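Local coordinates for protein peptidoglycan N-acetylglucosamine deacetylase (Agathobacter rectalis, PDB 5JMU) that probably removes acetyl groups from the N-acetylglucosamine of peptidoglycan, the part described being the zinc-binding catalytic domain of a longer, membrane-attached protein, at residues V40-N45 and A67-T72; Q90-D95 and I114-G119. All coordinates share one frame; numbering follows the deposited sequence.

Contact 1: residues V40-N45 and A67-T72; sequences VLDKYN and AKRGHT
The imidazole of H71 meets L41 obliquely, CD1 of the leucine lying 3.6 Å from CE1 of the histidine. One face of the ring has the carbonyl O of R69 above it, offset toward the rim, while water 1 sits at the edge in the ring plane, 2.8 Å from H71 NE2. The other ring nitrogen, ND1, pairs with the backbone N of A48, so both nitrogens have partners; F50 packs edge-to-face with the ring. The D42 carboxylate and the R69 guanidinium lie nearly parallel, their planes 13° apart. D42 OD2 and R69 NH1 form a salt bridge at 2.9 Å, though as a hydrogen bond it is weak and bent (123°). R69 runs extended from CG to NE (chi2 -171°), which carries its head across to helix 34-43, where D39 also binds NH1; E65 holds NE. D42 OD1 instead accepts from water 2, at 2.8 Å, which leads on to R69 O, and, weakly, from water 1, which leads to the histidine. With an alanine in place of R69, D42, D39 and E65 would probably lose their shared positive partner. The ends of helices 34-43 and 61-68, each closed by a Schellman motif (N45 and G70), thus meet through an arginine shared by three carboxylates and through two waters that carry D42 OD1 on to H71 and R69 O, with the L41 methyl adding an apolar contact.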
loop_
_atom_site.group_PDB
_atom_site.type_symbol
_atom_site.label_atom_id
_atom_site.label_comp_id
_atom_site.label_asym_id
_atom_site.label_seq_id
_atom_site.Cartn_x
_atom_site.Cartn_y
_atom_site.Cartn_z
ATOM N N VAL A 40 8.583 15.277 3.278
ATOM C CA VAL A 40 9.781 14.669 2.660
ATOM C C VAL A 40 9.539 14.333 1.180
ATOM O O VAL A 40 10.398 14.605 0.324
ATOM C CB VAL A 40 10.212 13.382 3.404
ATOM C CG1 VAL A 40 11.257 12.565 2.600
ATOM C CG2 VAL A 40 10.764 13.715 4.775
ATOM N N LEU A 41 8.379 13.745 0.890
ATOM C CA LEU A 41 8.068 13.393 -0.499
ATOM C C LEU A 41 8.047 14.657 -1.361
ATOM O O LEU A 41 8.547 14.636 -2.500
ATOM C CB LEU A 41 6.735 12.628 -0.581
ATOM C CG LEU A 41 6.755 11.267 0.107
ATOM C CD1 LEU A 41 5.329 10.707 0.212
ATOM C CD2 LEU A 41 7.731 10.264 -0.596
ATOM N N ASP A 42 7.478 15.741 -0.825
ATOM C CA ASP A 42 7.475 17.020 -1.538
ATOM C C ASP A 42 8.887 17.567 -1.746
ATOM O O ASP A 42 9.195 18.133 -2.798
ATOM C CB ASP A 42 6.669 18.050 -0.782
ATOM C CG ASP A 42 5.184 17.912 -1.014
ATOM O OD1 ASP A 42 4.765 17.109 -1.905
ATOM O OD2 ASP A 42 4.429 18.614 -0.304
ATOM N N LYS A 43 9.744 17.406 -0.740
ATOM C CA LYS A 43 11.108 17.878 -0.841
ATOM C C LYS A 43 11.831 17.269 -2.054
ATOM O O LYS A 43 12.616 17.963 -2.702
ATOM C CB LYS A 43 11.863 17.566 0.451
ATOM C CG LYS A 43 13.316 18.010 0.450
ATOM C CD LYS A 43 13.959 17.674 1.792
ATOM C CE LYS A 43 15.443 18.053 1.822
ATOM N NZ LYS A 43 16.061 17.686 3.138
ATOM N N TYR A 44 11.512 16.021 -2.392
ATOM C CA TYR A 44 12.188 15.305 -3.477
ATOM C C TYR A 44 11.282 15.196 -4.694
ATOM O O TYR A 44 11.634 14.533 -5.656
ATOM C CB TYR A 44 12.638 13.901 -2.999
ATOM C CG TYR A 44 13.772 14.072 -2.008
ATOM C CD1 TYR A 44 15.087 14.201 -2.448
ATOM C CD2 TYR A 44 13.510 14.229 -0.646
ATOM C CE1 TYR A 44 16.115 14.422 -1.555
ATOM C CE2 TYR A 44 14.553 14.471 0.264
ATOM C CZ TYR A 44 15.830 14.552 -0.194
ATOM O OH TYR A 44 16.852 14.813 0.704
ATOM N N ASN A 45 10.106 15.827 -4.619
ATOM C CA ASN A 45 9.143 15.803 -5.731
ATOM C C ASN A 45 8.811 14.365 -6.180
ATOM O O ASN A 45 8.838 14.023 -7.373
ATOM C CB ASN A 45 9.694 16.630 -6.886
ATOM C CG ASN A 45 8.646 16.906 -7.980
ATOM O OD1 ASN A 45 7.474 17.072 -7.700
ATOM N ND2 ASN A 45 9.087 16.944 -9.210
ATOM N N ALA A 67 -4.123 13.044 -1.332
ATOM C CA ALA A 67 -4.645 13.171 -2.688
ATOM C C ALA A 67 -4.309 14.551 -3.259
ATOM O O ALA A 67 -3.925 14.655 -4.438
ATOM C CB ALA A 67 -6.165 12.912 -2.717
ATOM N N LYS A 68 -4.462 15.607 -2.448
ATOM C CA LYS A 68 -4.212 16.955 -2.939
ATOM C C LYS A 68 -2.798 17.098 -3.444
ATOM O O LYS A 68 -2.565 17.841 -4.438
ATOM C CB LYS A 68 -4.487 18.002 -1.830
ATOM C CG LYS A 68 -4.152 19.440 -2.162
ATOM C CD LYS A 68 -4.476 20.346 -0.970
ATOM C CE LYS A 68 -4.280 21.818 -1.332
ATOM N NZ LYS A 68 -4.401 22.707 -0.120
ATOM N N ARG A 69 -1.864 16.408 -2.780
ATOM C CA ARG A 69 -0.447 16.519 -3.121
ATOM C C ARG A 69 -0.031 15.565 -4.239
ATOM O O ARG A 69 1.134 15.532 -4.619
ATOM C CB ARG A 69 0.422 16.306 -1.877
ATOM C CG ARG A 69 0.230 17.427 -0.866
ATOM C CD ARG A 69 1.244 17.333 0.248
ATOM N NE ARG A 69 0.913 18.199 1.395
ATOM C CZ ARG A 69 1.780 18.583 2.320
ATOM N NH1 ARG A 69 3.077 18.255 2.230
ATOM N NH2 ARG A 69 1.345 19.313 3.324
ATOM N N GLY A 70 -0.986 14.830 -4.796
ATOM C CA GLY A 70 -0.707 14.064 -5.990
ATOM C C GLY A 70 -0.410 12.583 -5.759
ATOM O O GLY A 70 -0.070 11.855 -6.705
ATOM N N HIS A 71 -0.528 12.140 -4.516
ATOM C CA HIS A 71 -0.298 10.712 -4.216
ATOM C C HIS A 71 -1.519 9.876 -4.533
ATOM O O HIS A 71 -2.615 10.404 -4.667
ATOM C CB HIS A 71 0.063 10.537 -2.743
ATOM C CG HIS A 71 1.218 11.380 -2.360
ATOM N ND1 HIS A 71 2.481 11.147 -2.864
ATOM C CD2 HIS A 71 1.301 12.507 -1.615
ATOM C CE1 HIS A 71 3.296 12.099 -2.449
ATOM N NE2 HIS A 71 2.608 12.926 -1.670
ATOM N N THR A 72 -1.308 8.568 -4.702
ATOM C CA THR A 72 -2.427 7.656 -4.865
ATOM C C THR A 72 -2.977 7.270 -3.498
ATOM O O THR A 72 -2.229 6.867 -2.613
ATOM C CB THR A 72 -1.978 6.405 -5.629
ATOM O OG1 THR A 72 -1.625 6.833 -6.974
ATOM C CG2 THR A 72 -3.104 5.337 -5.632
HETATM O O HOH W 1 3.741 15.226 -0.449
HETATM O O HOH W 2 3.104 17.988 -4.008
#

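Contact 2: residues Q90-D95 and I114-G119; sequences QAFFDD and IRFPGG
F92, on helix 89-107, reaches F116 in the loop that follows strand 113-114, within the NodB-homology fold of polysaccharide deacetylases. Beyond CB, CG stands anti to the backbone N (chi1 178°), and this extended course carries the ring toward the loop. On the way, CD2 lies over the centre of the F93 ring, 3.9 Å above its plane. Farther out, CE1 comes to 3.9 Å from F116 CD1, and CE2 to 4.0 Å from F116 CE1. At the tip, CZ comes close to both CD1 and CE1 of F116, and I114 CD1 meets it from the edge of the F92 ring, near the ring plane. The two phenylalanine rings are inclined by 32°, an oblique pairing with centroids 5.5 Å apart. L136 and M133 of helix 132-142 add further apolar cover, on F92 and F116 respectively. F116 to G119 form a type II beta turn, and the carbonyl of R115, just before, accepts a bond from ND1 of the zinc ligand H76, consistent with a second-shell role for this loop. I114 CD1 also lies 3.9 Å above one face of the F116 ring, and the closest approach of the two rings is 3.5 Å, between F92 CZ and F116 CE1.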
loop_
_atom_site.group_PDB
_atom_site.type_symbol
_atom_site.label_atom_id
_atom_site.label_comp_id
_atom_site.label_asym_id
_atom_site.label_seq_id
_atom_site.Cartn_x
_atom_site.Cartn_y
_atom_site.Cartn_z
ATOM N N GLN A 90 -19.067 -10.854 3.116
ATOM C CA GLN A 90 -19.922 -9.719 3.405
ATOM C C GLN A 90 -19.262 -8.745 4.400
ATOM O O GLN A 90 -19.305 -7.525 4.200
ATOM C CB GLN A 90 -21.277 -10.236 3.900
ATOM C CG GLN A 90 -22.107 -10.966 2.793
ATOM C CD GLN A 90 -21.659 -12.438 2.494
ATOM O OE1 GLN A 90 -20.868 -13.067 3.255
ATOM N NE2 GLN A 90 -22.193 -12.993 1.385
ATOM N N ALA A 91 -18.652 -9.289 5.458
ATOM C CA ALA A 91 -17.954 -8.444 6.433
ATOM C C ALA A 91 -16.764 -7.735 5.806
ATOM O O ALA A 91 -16.506 -6.563 6.084
ATOM C CB ALA A 91 -17.503 -9.315 7.618
ATOM N N PHE A 92 -16.030 -8.424 4.935
ATOM C CA PHE A 92 -14.892 -7.809 4.278
ATOM C C PHE A 92 -15.340 -6.613 3.467
ATOM O O PHE A 92 -14.735 -5.540 3.573
ATOM C CB PHE A 92 -14.178 -8.815 3.376
ATOM C CG PHE A 92 -13.024 -8.200 2.652
ATOM C CD1 PHE A 92 -11.829 -8.052 3.320
ATOM C CD2 PHE A 92 -13.181 -7.722 1.358
ATOM C CE1 PHE A 92 -10.740 -7.442 2.693
ATOM C CE2 PHE A 92 -12.102 -7.094 0.699
ATOM C CZ PHE A 92 -10.900 -6.979 1.364
ATOM N N PHE A 93 -16.393 -6.794 2.664
ATOM C CA PHE A 93 -16.797 -5.692 1.780
ATOM C C PHE A 93 -17.514 -4.610 2.559
ATOM O O PHE A 93 -17.401 -3.448 2.177
ATOM C CB PHE A 93 -17.646 -6.200 0.599
ATOM C CG PHE A 93 -16.794 -6.830 -0.460
ATOM C CD1 PHE A 93 -15.886 -6.056 -1.169
ATOM C CD2 PHE A 93 -16.813 -8.213 -0.673
ATOM C CE1 PHE A 93 -15.043 -6.638 -2.141
ATOM C CE2 PHE A 93 -15.990 -8.795 -1.638
ATOM C CZ PHE A 93 -15.107 -8.016 -2.358
ATOM N N ASP A 94 -18.212 -4.939 3.652
ATOM C CA ASP A 94 -18.744 -3.852 4.478
ATOM C C ASP A 94 -17.611 -2.947 4.963
ATOM O O ASP A 94 -17.702 -1.710 4.893
ATOM C CB ASP A 94 -19.518 -4.389 5.677
ATOM C CG ASP A 94 -20.928 -4.904 5.320
ATOM O OD1 ASP A 94 -21.424 -4.680 4.210
ATOM O OD2 ASP A 94 -21.523 -5.547 6.198
ATOM N N ASP A 95 -16.535 -3.552 5.438
ATOM C CA ASP A 95 -15.382 -2.758 5.850
ATOM C C ASP A 95 -14.695 -2.026 4.701
ATOM O O ASP A 95 -14.341 -0.846 4.846
ATOM C CB ASP A 95 -14.393 -3.679 6.576
ATOM C CG ASP A 95 -13.151 -2.936 7.053
ATOM O OD1 ASP A 95 -13.180 -2.431 8.201
ATOM O OD2 ASP A 95 -12.166 -2.927 6.276
ATOM N N ILE A 114 -6.710 -1.565 -3.936
ATOM C CA ILE A 114 -6.686 -1.967 -2.533
ATOM C C ILE A 114 -5.447 -2.778 -2.215
ATOM O O ILE A 114 -4.745 -3.278 -3.122
ATOM C CB ILE A 114 -7.960 -2.792 -2.132
ATOM C CG1 ILE A 114 -7.855 -4.232 -2.664
ATOM C CG2 ILE A 114 -9.212 -2.150 -2.678
ATOM C CD1 ILE A 114 -8.937 -5.166 -2.042
ATOM N N ARG A 115 -5.141 -2.915 -0.922
ATOM C CA ARG A 115 -4.162 -3.899 -0.468
ATOM C C ARG A 115 -4.821 -4.663 0.660
ATOM O O ARG A 115 -5.186 -4.073 1.680
ATOM C CB ARG A 115 -2.872 -3.248 0.007
ATOM C CG ARG A 115 -1.898 -4.320 0.645
ATOM C CD ARG A 115 -0.546 -3.671 0.902
ATOM N NE ARG A 115 0.188 -3.457 -0.341
ATOM C CZ ARG A 115 1.165 -2.537 -0.463
ATOM N NH1 ARG A 115 1.463 -1.741 0.573
ATOM N NH2 ARG A 115 1.862 -2.416 -1.610
ATOM N N PHE A 116 -4.939 -5.972 0.501
ATOM C CA PHE A 116 -5.521 -6.787 1.549
ATOM C C PHE A 116 -4.675 -6.731 2.809
ATOM O O PHE A 116 -3.446 -6.843 2.717
ATOM C CB PHE A 116 -5.586 -8.249 1.108
ATOM C CG PHE A 116 -6.566 -8.530 0.031
ATOM C CD1 PHE A 116 -7.944 -8.649 0.290
ATOM C CD2 PHE A 116 -6.126 -8.688 -1.290
ATOM C CE1 PHE A 116 -8.864 -8.968 -0.724
ATOM C CE2 PHE A 116 -7.064 -8.988 -2.337
ATOM C CZ PHE A 116 -8.434 -9.120 -2.060
ATOM N N PRO A 117 -5.311 -6.598 3.991
ATOM C CA PRO A 117 -4.535 -6.718 5.224
ATOM C C PRO A 117 -3.875 -8.096 5.309
ATOM O O PRO A 117 -4.505 -9.132 5.095
ATOM C CB PRO A 117 -5.599 -6.474 6.318
ATOM C CG PRO A 117 -6.558 -5.467 5.631
ATOM C CD PRO A 117 -6.683 -6.047 4.233
ATOM N N GLY A 118 -2.567 -8.083 5.558
ATOM C CA GLY A 118 -1.752 -9.286 5.589
ATOM C C GLY A 118 -1.256 -9.694 4.201
ATOM O O GLY A 118 -0.521 -10.684 4.069
ATOM N N GLY A 119 -1.651 -8.946 3.167
ATOM C CA GLY A 119 -1.365 -9.319 1.777
ATOM C C GLY A 119 -2.407 -10.298 1.239
ATOM O O GLY A 119 -3.099 -10.944 2.024
#

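In the fold
Both segments of contact 1 precede those of contact 2 along the chain, and all four fall within the NodB-homology range. The contacts flank the middle of the domain, their centres about 26 Å apart and their nearest atoms about 8 Å apart without touching. Strand 72-77 of the parallel sheet links them: T72, at the end of segment 67-72, begins it, while near its other end R115 of contact 2 bonds through its backbone to I75 and P117 touches H76 and S77. H76 binds zinc with D28 and H80. Contact 1 joins two helix ends beside the start of this strand, whereas contact 2 packs helix 89-107 against a loop by the metal, the F116 side chain lying about 9 Å from the zinc ion.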